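Local structure of hydrogenase expression/formation protein HypE (Desulfovibrio vulgaris subsp. vulgaris, 2Z1U) at residues Leu8-Gly13 with Thr130-Arg135; Arg29-Pro34 with Val123-Gly128; Cys94-Glu99 with Arg109-Met114. The protein binds ATP and magnesium and probably takes part in the maturation of hydrogenases. All blocks are in the same frame, centred on the assembly; numbering follows the deposited sequence.

All three contacts touch the same ATP and share the sheet that holds strands 87-99 and 124-133. Interactions 1 and 2 use two parts of strand 124-133, and their centres lie about 21 Å apart. Interaction 3 packs helix 104-121 on the neighbouring strand 87-99, with its centre about 13 Å from each of the others. It joins interaction 1 through L98, whose N lies 2.7 Å from K131 O and whose O lies 2.7 Å from V133 N. It meets interaction 2 at C94, where SG is 3.5 Å from I125 CG2. Residues of the second subunit, T222 and R223, also bind this ATP.

Interaction 1. Residues Leu8-Gly13 with Thr130-Arg135; sequences LLLDYG and TKVVPR. With ATP (adenosine-5'-triphosphate), chain D.
G13 O and V132 N are joined by one water. The water donates to G13 O at 2.7 Å and accepts from V132 N at 2.9 Å. R223 of the second subunit also donates to G13 O, so this carbonyl has two donors. The rest of the contact is apolar and centres on V132. Its CG1 stands anti to the backbone N (chi1 -176°) and meets L8 CD2 tip to tip at 3.8 Å. Its CG2 lies against the backbone of the 3-10 turn, 3.6 Å from G13 N. That N is already bonded to L10 O, which closes the turn. G13 has no CB, and its CA lies 3.7 Å from V132 CG2. Y12 meets V132 CG2 with its C, and with CB at 4.1 Å; its ring leads away to helix 17-31. L10 reaches past V132 with CD2, which rests 3.7 Å from P134 N, just past the end of the strand. Earlier in the strand, T130 and K131 both reach the ATP, from opposite faces of the strand. T130 OG1 donates to N7 of ATP at 2.8 Å. K131 NZ makes a weak bond to O1G of ATP and a salt bridge with D129. The contact thus packs the N-terminal 3-10 turn on strand 124-133, outermost of its sheet within this chain, beside an ATP site at the subunit interface.

Interaction 2. Residues Arg29-Pro34 with Val123-Gly128; sequences RHFDNP and VFIVTG. With ATP (adenosine-5'-triphosphate), chain D.
I125, N33 and F31 carry this contact between the end of helix 17-31 and the start of strand 124-133. I125 covers one face of the F31 ring and crosses it obliquely. Its CD1 sits over the ring centre, 3.8 Å from the centroid and 13° off the ring normal, a CH-pi contact. Its second branch, CG2, stands anti to the backbone N and touches F31 CD2 at 3.7 Å. The F31 ring edge points at the adenine, with CE2 3.8 Å from N1 of ATP.

N33 supplies the polar part. Its CG lies between the backbone N and the carbonyl carbon (chi1 71°). The amide nitrogen lies between F31 O and the strand. ND2 donates to I125 O at 2.9 Å, with a nearly straight N-H...O angle of 161°. It also donates to F31 O at 3.0 Å. Both acceptors lie close to the amide plane, while ND2 stands above the plane of each carbonyl. Two bonds therefore fix the rotation of the amide. OD1 caps the next helix, bonding to L36 N. A water adds a second link, donating to F31 O and accepting from I125 N. F31 O thus receives both ND2 and the water.

F124 adds an apolar contact at N33. N33 and F124 slide past each other in opposite directions, and N33 CB comes 3.4 Å from F124 CD1. Further along the strand, G128 N donates to O2' of ATP at 3.0 Å. N33 is the N-cap of helix 34-37, and its ND2 ties the end of helix 17-31 to strand 124-133, next to the adenosine part of the ATP pocket.

Interaction 3. Residues Cys94-Glu99 with Arg109-Met114; sequences CGFILE and RVVASM. With ATP (adenosine-5'-triphosphate), chain D.
M114 CG is anti to the carbonyl carbon, beside the backbone N, and F96 CG has the same placing. The two side chains then reach toward each other, tip to tip, between strand and helix. The methionine chain bends at chi3 (69°), which turns CE toward the strand. M114 SD lies 3.4 Å from F96 CZ and 4.7 Å from the ring centroid. It approaches obliquely, 66° off the ring normal, in a Met-aromatic contact. M114 CE continues to C94 CB at 3.9 Å. Two valines of the helix also touch the ring near CZ and CE2. V110 CG1 sits at the ring edge, near its plane, 4.4 Å from CE2. V111 CG2 meets CZ obliquely at 4.1 Å.

The strand side chains that meet the helix also border the nucleotide. F96 CD1 is 3.3 Å from N6 of ATP. C94 SG is 3.4 Å from N1 of ATP. The adenine therefore rests against the same side chains that pack on the helix.

The axes of strand segment 94-99 and helix segment 109-114 run nearly antiparallel (167°), 12.6 Å apart at their closest. This is the strand-helix half of a beta-alpha-beta unit, completed by strand 124-133, which lies parallel to strand 87-99 in the sheet. Helix 17-31 flanks the contact, with F27 against F96 and V111, and F31 on C94. M141 of strand 141-151 packs on F96 and V110.

Interaction 1. Residues Leu8-Gly13 with Thr130-Arg135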
loop_
_atom_site.group_PDB
_atom_site.type_symbol
_atom_site.label_atom_id
_atom_site.label_comp_id
_atom_site.label_asym_id
_atom_site.label_seq_id
_atom_site.Cartn_x
_atom_site.Cartn_y
_atom_site.Cartn_z
ATOM N N LEU A 8 -17.161 -11.941 9.941
ATOM C CA LEU A 8 -16.457 -11.713 8.669
ATOM C C LEU A 8 -16.165 -13.040 7.953
ATOM O O LEU A 8 -15.146 -13.697 8.199
ATOM C CB LEU A 8 -15.188 -10.862 8.830
ATOM C CG LEU A 8 -14.515 -10.480 7.503
ATOM C CD1 LEU A 8 -15.101 -9.216 6.858
ATOM C CD2 LEU A 8 -13.028 -10.328 7.692
ATOM N N LEU A 9 -17.082 -13.427 7.073
ATOM C CA LEU A 9 -16.968 -14.686 6.348
ATOM C C LEU A 9 -15.903 -14.571 5.276
ATOM O O LEU A 9 -15.620 -13.471 4.790
ATOM C CB LEU A 9 -18.304 -15.075 5.701
ATOM C CG LEU A 9 -19.554 -15.433 6.529
ATOM C CD1 LEU A 9 -19.203 -16.116 7.849
ATOM C CD2 LEU A 9 -20.397 -14.199 6.790
ATOM N N LEU A 10 -15.314 -15.708 4.911
ATOM C CA LEU A 10 -14.419 -15.775 3.756
ATOM C C LEU A 10 -15.037 -15.127 2.522
ATOM O O LEU A 10 -14.337 -14.482 1.755
ATOM C CB LEU A 10 -14.015 -17.216 3.448
ATOM C CG LEU A 10 -12.704 -17.728 4.052
ATOM C CD1 LEU A 10 -12.386 -19.113 3.493
ATOM C CD2 LEU A 10 -11.527 -16.757 3.803
ATOM N N ASP A 11 -16.353 -15.291 2.357
ATOM C CA ASP A 11 -17.119 -14.706 1.241
ATOM C C ASP A 11 -16.785 -13.251 0.930
ATOM O O ASP A 11 -16.862 -12.836 -0.227
ATOM C CB ASP A 11 -18.626 -14.775 1.519
ATOM C CG ASP A 11 -19.082 -16.142 2.000
ATOM O OD1 ASP A 11 -20.170 -16.568 1.561
ATOM O OD2 ASP A 11 -18.380 -16.776 2.827
ATOM N N TYR A 12 -16.442 -12.478 1.963
ATOM C CA TYR A 12 -16.141 -11.053 1.805
ATOM C C TYR A 12 -14.814 -10.796 1.098
ATOM O O TYR A 12 -14.532 -9.657 0.712
ATOM C CB TYR A 12 -16.189 -10.318 3.152
ATOM C CG TYR A 12 -17.599 -10.122 3.683
ATOM C CD1 TYR A 12 -17.993 -10.688 4.897
ATOM C CD2 TYR A 12 -18.537 -9.369 2.972
ATOM C CE1 TYR A 12 -19.291 -10.515 5.394
ATOM C CE2 TYR A 12 -19.850 -9.196 3.462
ATOM C CZ TYR A 12 -20.205 -9.765 4.669
ATOM O OH TYR A 12 -21.491 -9.594 5.148
ATOM N N GLY A 13 -14.013 -11.847 0.918
ATOM C CA GLY A 13 -12.741 -11.740 0.200
ATOM C C GLY A 13 -12.689 -12.431 -1.154
ATOM O O GLY A 13 -11.629 -12.467 -1.802
ATOM N N THR A 130 -9.322 -5.062 -0.300
ATOM C CA THR A 130 -9.805 -5.824 0.831
ATOM C C THR A 130 -9.550 -7.300 0.526
ATOM O O THR A 130 -10.163 -7.889 -0.382
ATOM C CB THR A 130 -11.328 -5.598 1.064
ATOM O OG1 THR A 130 -11.605 -4.186 1.069
ATOM C CG2 THR A 130 -11.771 -6.227 2.407
ATOM N N LYS A 131 -8.634 -7.884 1.288
ATOM C CA LYS A 131 -8.325 -9.298 1.186
ATOM C C LYS A 131 -8.755 -9.925 2.514
ATOM O O LYS A 131 -8.455 -9.397 3.582
ATOM C CB LYS A 131 -6.816 -9.525 0.920
ATOM C CG LYS A 131 -6.258 -9.105 -0.478
ATOM C CD LYS A 131 -7.038 -9.764 -1.648
ATOM C CE LYS A 131 -6.391 -9.640 -3.022
ATOM N NZ LYS A 131 -6.159 -8.239 -3.541
ATOM N N VAL A 132 -9.488 -11.030 2.435
ATOM C CA VAL A 132 -9.856 -11.810 3.615
ATOM C C VAL A 132 -9.176 -13.170 3.508
ATOM O O VAL A 132 -9.397 -13.904 2.546
ATOM C CB VAL A 132 -11.396 -11.992 3.748
ATOM C CG1 VAL A 132 -11.744 -12.740 5.046
ATOM C CG2 VAL A 132 -12.115 -10.637 3.716
ATOM N N VAL A 133 -8.340 -13.501 4.485
ATOM C CA VAL A 133 -7.621 -14.786 4.481
ATOM C C VAL A 133 -8.251 -15.782 5.484
ATOM O O VAL A 133 -8.889 -15.352 6.449
ATOM C CB VAL A 133 -6.093 -14.576 4.757
ATOM C CG1 VAL A 133 -5.448 -13.827 3.608
ATOM C CG2 VAL A 133 -5.880 -13.836 6.083
ATOM N N PRO A 134 -8.105 -17.110 5.244
ATOM C CA PRO A 134 -8.672 -18.122 6.165
ATOM C C PRO A 134 -8.214 -17.977 7.620
ATOM O O PRO A 134 -7.168 -17.382 7.870
ATOM C CB PRO A 134 -8.168 -19.447 5.581
ATOM C CG PRO A 134 -7.962 -19.159 4.113
ATOM C CD PRO A 134 -7.448 -17.744 4.078
ATOM N N ARG A 135 -8.998 -18.513 8.563
ATOM C CA ARG A 135 -8.667 -18.450 9.994
ATOM C C ARG A 135 -7.224 -18.891 10.236
ATOM O O ARG A 135 -6.796 -19.940 9.741
ATOM C CB ARG A 135 -9.620 -19.318 10.837
ATOM C CG ARG A 135 -10.972 -18.674 11.193
ATOM C CD ARG A 135 -11.737 -19.455 12.294
ATOM N NE ARG A 135 -12.040 -20.831 11.896
ATOM C CZ ARG A 135 -12.355 -21.824 12.736
ATOM N NH1 ARG A 135 -12.422 -21.625 14.052
ATOM N NH2 ARG A 135 -12.615 -23.036 12.254
HETATM P PG ATP D . -8.699 -7.625 -7.165
HETATM O O1G ATP D . -8.305 -7.068 -5.784
HETATM O O2G ATP D . -9.687 -8.745 -7.053
HETATM O O3G ATP D . -7.521 -7.936 -8.078
HETATM P PB ATP D . -9.324 -4.971 -8.189
HETATM O O1B ATP D . -8.116 -4.604 -7.304
HETATM O O2B ATP D . -9.307 -4.530 -9.621
HETATM O O3B ATP D . -9.565 -6.542 -7.991
HETATM P PA ATP D . -11.124 -4.536 -6.025
HETATM O O1A ATP D . -12.168 -5.648 -6.091
HETATM O O2A ATP D . -10.016 -4.839 -5.056
HETATM O O3A ATP D . -10.602 -4.234 -7.548
HETATM O "O5'" ATP D . -11.776 -3.135 -5.741
HETATM C "C5'" ATP D . -13.041 -2.751 -6.298
HETATM C "C4'" ATP D . -13.252 -1.293 -5.946
HETATM O "O4'" ATP D . -13.446 -1.235 -4.518
HETATM C "C3'" ATP D . -12.042 -0.430 -6.260
HETATM O "O3'" ATP D . -12.513 0.847 -6.732
HETATM C "C2'" ATP D . -11.336 -0.238 -4.914
HETATM O "O2'" ATP D . -10.709 1.045 -4.865
HETATM C "C1'" ATP D . -12.495 -0.342 -3.902
HETATM N N9 ATP D . -12.094 -0.935 -2.598
HETATM C C8 ATP D . -11.849 -2.226 -2.327
HETATM N N7 ATP D . -11.529 -2.383 -1.021
HETATM C C5 ATP D . -11.538 -1.150 -0.482
HETATM C C6 ATP D . -11.278 -0.579 0.862
HETATM N N6 ATP D . -10.906 -1.396 1.871
HETATM N N1 ATP D . -11.411 0.734 1.011
HETATM C C2 ATP D . -11.765 1.579 0.022
HETATM N N3 ATP D . -12.028 1.112 -1.222
HETATM C C4 ATP D . -11.927 -0.213 -1.501
HETATM O O HOH W 1 -9.417 -12.184 -0.277
#

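Interaction 2. Residues Arg29-Pro34 with Val123-Gly128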
loop_
_atom_site.group_PDB
_atom_site.type_symbol
_atom_site.label_atom_id
_atom_site.label_comp_id
_atom_site.label_asym_id
_atom_site.label_seq_id
_atom_site.Cartn_x
_atom_site.Cartn_y
_atom_site.Cartn_z
ATOM N N ARG A 29 -19.036 4.321 2.602
ATOM C CA ARG A 29 -19.907 5.080 3.491
ATOM C C ARG A 29 -19.073 5.978 4.399
ATOM O O ARG A 29 -19.337 7.176 4.517
ATOM C CB ARG A 29 -20.791 4.145 4.310
ATOM C CG ARG A 29 -21.978 4.841 4.963
ATOM C CD ARG A 29 -22.876 3.845 5.684
ATOM N NE ARG A 29 -22.521 3.778 7.103
ATOM C CZ ARG A 29 -21.938 2.745 7.710
ATOM N NH1 ARG A 29 -21.643 1.635 7.041
ATOM N NH2 ARG A 29 -21.671 2.815 9.008
ATOM N N HIS A 30 -18.052 5.397 5.022
ATOM C CA HIS A 30 -17.188 6.144 5.942
ATOM C C HIS A 30 -16.162 7.067 5.275
ATOM O O HIS A 30 -15.818 8.121 5.832
ATOM C CB HIS A 30 -16.480 5.188 6.907
ATOM C CG HIS A 30 -17.372 4.648 7.980
ATOM N ND1 HIS A 30 -17.536 5.280 9.193
ATOM C CD2 HIS A 30 -18.156 3.544 8.022
ATOM C CE1 HIS A 30 -18.380 4.588 9.937
ATOM N NE2 HIS A 30 -18.771 3.530 9.251
ATOM N N PHE A 31 -15.668 6.668 4.101
ATOM C CA PHE A 31 -14.620 7.427 3.399
ATOM C C PHE A 31 -15.202 8.488 2.452
ATOM O O PHE A 31 -14.483 9.396 2.010
ATOM C CB PHE A 31 -13.665 6.482 2.655
ATOM C CG PHE A 31 -13.000 5.440 3.546
ATOM C CD1 PHE A 31 -12.898 5.625 4.929
ATOM C CD2 PHE A 31 -12.468 4.278 2.991
ATOM C CE1 PHE A 31 -12.290 4.662 5.738
ATOM C CE2 PHE A 31 -11.848 3.319 3.798
ATOM C CZ PHE A 31 -11.757 3.519 5.169
ATOM N N ASP A 32 -16.500 8.336 2.173
ATOM C CA ASP A 32 -17.379 9.267 1.421
ATOM C C ASP A 32 -16.697 10.380 0.629
ATOM O O ASP A 32 -16.444 11.464 1.166
ATOM C CB ASP A 32 -18.426 9.877 2.370
ATOM C CG ASP A 32 -19.753 10.147 1.692
ATOM O OD1 ASP A 32 -19.818 10.219 0.438
ATOM O OD2 ASP A 32 -20.758 10.281 2.430
ATOM N N ASN A 33 -16.403 10.092 -0.642
ATOM C CA ASN A 33 -15.907 11.092 -1.588
ATOM C C ASN A 33 -16.097 10.595 -3.023
ATOM O O ASN A 33 -16.133 9.383 -3.249
ATOM C CB ASN A 33 -14.447 11.482 -1.281
ATOM C CG ASN A 33 -13.451 10.375 -1.602
ATOM O OD1 ASN A 33 -12.991 10.261 -2.736
ATOM N ND2 ASN A 33 -13.105 9.570 -0.603
ATOM N N PRO A 34 -16.230 11.521 -3.994
ATOM C CA PRO A 34 -16.598 11.103 -5.354
ATOM C C PRO A 34 -15.448 10.504 -6.155
ATOM O O PRO A 34 -15.687 9.912 -7.211
ATOM C CB PRO A 34 -17.098 12.396 -6.006
ATOM C CG PRO A 34 -16.395 13.480 -5.289
ATOM C CD PRO A 34 -16.062 12.985 -3.892
ATOM N N VAL A 123 -7.683 15.069 4.184
ATOM C CA VAL A 123 -7.202 14.080 3.254
ATOM C C VAL A 123 -8.394 13.173 2.842
ATOM O O VAL A 123 -9.350 13.017 3.596
ATOM C CB VAL A 123 -5.998 13.349 3.974
ATOM C CG1 VAL A 123 -6.186 11.862 4.151
ATOM C CG2 VAL A 123 -4.648 13.753 3.390
ATOM N N PHE A 124 -8.363 12.601 1.642
ATOM C CA PHE A 124 -9.356 11.611 1.269
ATOM C C PHE A 124 -8.740 10.245 1.021
ATOM O O PHE A 124 -7.666 10.148 0.452
ATOM C CB PHE A 124 -10.108 12.030 0.006
ATOM C CG PHE A 124 -11.044 13.186 0.223
ATOM C CD1 PHE A 124 -12.247 12.998 0.892
ATOM C CD2 PHE A 124 -10.698 14.466 -0.201
ATOM C CE1 PHE A 124 -13.126 14.064 1.112
ATOM C CE2 PHE A 124 -11.555 15.547 0.018
ATOM C CZ PHE A 124 -12.781 15.342 0.667
ATOM N N ILE A 125 -9.463 9.196 1.409
ATOM C CA ILE A 125 -9.107 7.833 1.009
ATOM C C ILE A 125 -9.757 7.585 -0.342
ATOM O O ILE A 125 -10.995 7.532 -0.452
ATOM C CB ILE A 125 -9.509 6.791 2.078
ATOM C CG1 ILE A 125 -8.653 7.008 3.343
ATOM C CG2 ILE A 125 -9.290 5.380 1.558
ATOM C CD1 ILE A 125 -9.336 6.654 4.606
ATOM N N VAL A 126 -8.925 7.476 -1.375
ATOM C CA VAL A 126 -9.421 7.507 -2.769
ATOM C C VAL A 126 -9.530 6.160 -3.463
ATOM O O VAL A 126 -10.185 6.052 -4.497
ATOM C CB VAL A 126 -8.581 8.464 -3.680
ATOM C CG1 VAL A 126 -8.728 9.918 -3.205
ATOM C CG2 VAL A 126 -7.077 8.025 -3.752
ATOM N N THR A 127 -8.874 5.143 -2.912
ATOM C CA THR A 127 -8.798 3.837 -3.578
ATOM C C THR A 127 -8.360 2.806 -2.530
ATOM O O THR A 127 -7.739 3.153 -1.535
ATOM C CB THR A 127 -7.840 3.872 -4.831
ATOM O OG1 THR A 127 -8.095 2.757 -5.706
ATOM C CG2 THR A 127 -6.354 3.883 -4.434
ATOM N N GLY A 128 -8.712 1.542 -2.751
ATOM C CA GLY A 128 -8.549 0.541 -1.708
ATOM C C GLY A 128 -8.494 -0.901 -2.181
ATOM O O GLY A 128 -8.637 -1.206 -3.368
HETATM P PG ATP D . -8.699 -7.625 -7.165
HETATM O O1G ATP D . -8.305 -7.068 -5.784
HETATM O O2G ATP D . -9.687 -8.745 -7.053
HETATM O O3G ATP D . -7.521 -7.936 -8.078
HETATM P PB ATP D . -9.324 -4.971 -8.189
HETATM O O1B ATP D . -8.116 -4.604 -7.304
HETATM O O2B ATP D . -9.307 -4.530 -9.621
HETATM O O3B ATP D . -9.565 -6.542 -7.991
HETATM P PA ATP D . -11.124 -4.536 -6.025
HETATM O O1A ATP D . -12.168 -5.648 -6.091
HETATM O O2A ATP D . -10.016 -4.839 -5.056
HETATM O O3A ATP D . -10.602 -4.234 -7.548
HETATM O "O5'" ATP D . -11.776 -3.135 -5.741
HETATM C "C5'" ATP D . -13.041 -2.751 -6.298
HETATM C "C4'" ATP D . -13.252 -1.293 -5.946
HETATM O "O4'" ATP D . -13.446 -1.235 -4.518
HETATM C "C3'" ATP D . -12.042 -0.430 -6.260
HETATM O "O3'" ATP D . -12.513 0.847 -6.732
HETATM C "C2'" ATP D . -11.336 -0.238 -4.914
HETATM O "O2'" ATP D . -10.709 1.045 -4.865
HETATM C "C1'" ATP D . -12.495 -0.342 -3.902
HETATM N N9 ATP D . -12.094 -0.935 -2.598
HETATM C C8 ATP D . -11.849 -2.226 -2.327
HETATM N N7 ATP D . -11.529 -2.383 -1.021
HETATM C C5 ATP D . -11.538 -1.150 -0.482
HETATM C C6 ATP D . -11.278 -0.579 0.862
HETATM N N6 ATP D . -10.906 -1.396 1.871
HETATM N N1 ATP D . -11.411 0.734 1.011
HETATM C C2 ATP D . -11.765 1.579 0.022
HETATM N N3 ATP D . -12.028 1.112 -1.222
HETATM C C4 ATP D . -11.927 -0.213 -1.501
HETATM O O HOH W 2 -11.859 9.561 2.861
#

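Interaction 3. Residues Cys94-Glu99 with Arg109-Met114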
loop_
_atom_site.group_PDB
_atom_site.type_symbol
_atom_site.label_atom_id
_atom_site.label_comp_id
_atom_site.label_asym_id
_atom_site.label_seq_id
_atom_site.Cartn_x
_atom_site.Cartn_y
_atom_site.Cartn_z
ATOM N N CYS A 94 -5.898 2.544 0.876
ATOM C CA CYS A 94 -5.871 1.591 1.990
ATOM C C CYS A 94 -6.022 0.157 1.502
ATOM O O CYS A 94 -6.889 -0.144 0.705
ATOM C CB CYS A 94 -6.940 1.906 3.037
ATOM S SG CYS A 94 -8.587 2.018 2.384
ATOM N N GLY A 95 -5.170 -0.724 2.002
ATOM C CA GLY A 95 -5.219 -2.128 1.660
ATOM C C GLY A 95 -5.448 -2.885 2.950
ATOM O O GLY A 95 -4.580 -2.905 3.823
ATOM N N PHE A 96 -6.639 -3.454 3.094
ATOM C CA PHE A 96 -6.988 -4.262 4.267
ATOM C C PHE A 96 -6.617 -5.713 4.028
ATOM O O PHE A 96 -6.874 -6.254 2.948
ATOM C CB PHE A 96 -8.495 -4.162 4.586
ATOM C CG PHE A 96 -8.885 -2.901 5.312
ATOM C CD1 PHE A 96 -9.031 -1.696 4.621
ATOM C CD2 PHE A 96 -9.082 -2.911 6.686
ATOM C CE1 PHE A 96 -9.395 -0.526 5.294
ATOM C CE2 PHE A 96 -9.438 -1.749 7.368
ATOM C CZ PHE A 96 -9.600 -0.558 6.676
ATOM N N ILE A 97 -5.990 -6.326 5.031
ATOM C CA ILE A 97 -5.827 -7.783 5.081
ATOM C C ILE A 97 -6.546 -8.284 6.334
ATOM O O ILE A 97 -6.197 -7.906 7.450
ATOM C CB ILE A 97 -4.338 -8.214 5.063
ATOM C CG1 ILE A 97 -3.655 -7.670 3.793
ATOM C CG2 ILE A 97 -4.219 -9.759 5.137
ATOM C CD1 ILE A 97 -2.125 -7.754 3.788
ATOM N N LEU A 98 -7.567 -9.114 6.141
ATOM C CA LEU A 98 -8.465 -9.462 7.238
ATOM C C LEU A 98 -8.564 -10.959 7.452
ATOM O O LEU A 98 -8.531 -11.742 6.495
ATOM C CB LEU A 98 -9.856 -8.884 6.978
ATOM C CG LEU A 98 -9.965 -7.359 6.833
ATOM C CD1 LEU A 98 -11.287 -6.961 6.160
ATOM C CD2 LEU A 98 -9.814 -6.684 8.186
ATOM N N GLU A 99 -8.681 -11.344 8.720
ATOM C CA GLU A 99 -8.848 -12.742 9.098
ATOM C C GLU A 99 -10.327 -13.136 9.073
ATOM O O GLU A 99 -11.170 -12.460 9.680
ATOM C CB GLU A 99 -8.254 -12.989 10.492
ATOM C CG GLU A 99 -8.301 -14.453 10.915
ATOM C CD GLU A 99 -7.684 -14.722 12.266
ATOM O OE1 GLU A 99 -7.244 -15.876 12.478
ATOM O OE2 GLU A 99 -7.647 -13.808 13.118
ATOM N N ARG A 109 -15.514 -0.151 13.613
ATOM C CA ARG A 109 -14.853 0.806 14.499
ATOM C C ARG A 109 -13.533 1.312 13.907
ATOM O O ARG A 109 -13.227 2.503 13.982
ATOM C CB ARG A 109 -14.588 0.183 15.865
ATOM C CG ARG A 109 -15.826 0.063 16.749
ATOM C CD ARG A 109 -15.411 -0.243 18.189
ATOM N NE ARG A 109 -15.087 -1.658 18.379
ATOM C CZ ARG A 109 -14.307 -2.139 19.347
ATOM N NH1 ARG A 109 -13.735 -1.328 20.239
ATOM N NH2 ARG A 109 -14.091 -3.449 19.417
ATOM N N VAL A 110 -12.767 0.404 13.308
ATOM C CA VAL A 110 -11.476 0.755 12.699
ATOM C C VAL A 110 -11.688 1.636 11.466
ATOM O O VAL A 110 -11.005 2.654 11.292
ATOM C CB VAL A 110 -10.673 -0.498 12.320
ATOM C CG1 VAL A 110 -9.459 -0.121 11.453
ATOM C CG2 VAL A 110 -10.230 -1.245 13.576
ATOM N N VAL A 111 -12.645 1.237 10.626
ATOM C CA VAL A 111 -13.033 2.000 9.440
ATOM C C VAL A 111 -13.537 3.395 9.836
ATOM O O VAL A 111 -13.132 4.388 9.233
ATOM C CB VAL A 111 -14.084 1.235 8.575
ATOM C CG1 VAL A 111 -14.663 2.140 7.516
ATOM C CG2 VAL A 111 -13.434 0.005 7.929
ATOM N N ALA A 112 -14.413 3.463 10.842
ATOM C CA ALA A 112 -14.879 4.748 11.400
ATOM C C ALA A 112 -13.716 5.652 11.858
ATOM O O ALA A 112 -13.705 6.853 11.564
ATOM C CB ALA A 112 -15.863 4.511 12.554
ATOM N N SER A 113 -12.755 5.077 12.580
ATOM C CA SER A 113 -11.543 5.790 12.959
ATOM C C SER A 113 -10.770 6.354 11.771
ATOM O O SER A 113 -10.315 7.492 11.824
ATOM C CB SER A 113 -10.608 4.887 13.770
ATOM O OG SER A 113 -11.062 4.760 15.103
ATOM N N MET A 114 -10.598 5.557 10.716
ATOM C CA MET A 114 -9.911 6.027 9.508
ATOM C C MET A 114 -10.608 7.197 8.838
ATOM O O MET A 114 -9.952 8.180 8.494
ATOM C CB MET A 114 -9.669 4.887 8.505
ATOM C CG MET A 114 -8.768 3.813 9.057
ATOM S SD MET A 114 -8.458 2.426 7.969
ATOM C CE MET A 114 -7.461 3.153 6.673
HETATM P PG ATP D . -8.699 -7.625 -7.165
HETATM O O1G ATP D . -8.305 -7.068 -5.784
HETATM O O2G ATP D . -9.687 -8.745 -7.053
HETATM O O3G ATP D . -7.521 -7.936 -8.078
HETATM P PB ATP D . -9.324 -4.971 -8.189
HETATM O O1B ATP D . -8.116 -4.604 -7.304
HETATM O O2B ATP D . -9.307 -4.530 -9.621
HETATM O O3B ATP D . -9.565 -6.542 -7.991
HETATM P PA ATP D . -11.124 -4.536 -6.025
HETATM O O1A ATP D . -12.168 -5.648 -6.091
HETATM O O2A ATP D . -10.016 -4.839 -5.056
HETATM O O3A ATP D . -10.602 -4.234 -7.548
HETATM O "O5'" ATP D . -11.776 -3.135 -5.741
HETATM C "C5'" ATP D . -13.041 -2.751 -6.298
HETATM C "C4'" ATP D . -13.252 -1.293 -5.946
HETATM O "O4'" ATP D . -13.446 -1.235 -4.518
HETATM C "C3'" ATP D . -12.042 -0.430 -6.260
HETATM O "O3'" ATP D . -12.513 0.847 -6.732
HETATM C "C2'" ATP D . -11.336 -0.238 -4.914
HETATM O "O2'" ATP D . -10.709 1.045 -4.865
HETATM C "C1'" ATP D . -12.495 -0.342 -3.902
HETATM N N9 ATP D . -12.094 -0.935 -2.598
HETATM C C8 ATP D . -11.849 -2.226 -2.327
HETATM N N7 ATP D . -11.529 -2.383 -1.021
HETATM C C5 ATP D . -11.538 -1.150 -0.482
HETATM C C6 ATP D . -11.278 -0.579 0.862
HETATM N N6 ATP D . -10.906 -1.396 1.871
HETATM N N1 ATP D . -11.411 0.734 1.011
HETATM C C2 ATP D . -11.765 1.579 0.022
HETATM N N3 ATP D . -12.028 1.112 -1.222
HETATM C C4 ATP D . -11.927 -0.213 -1.501
#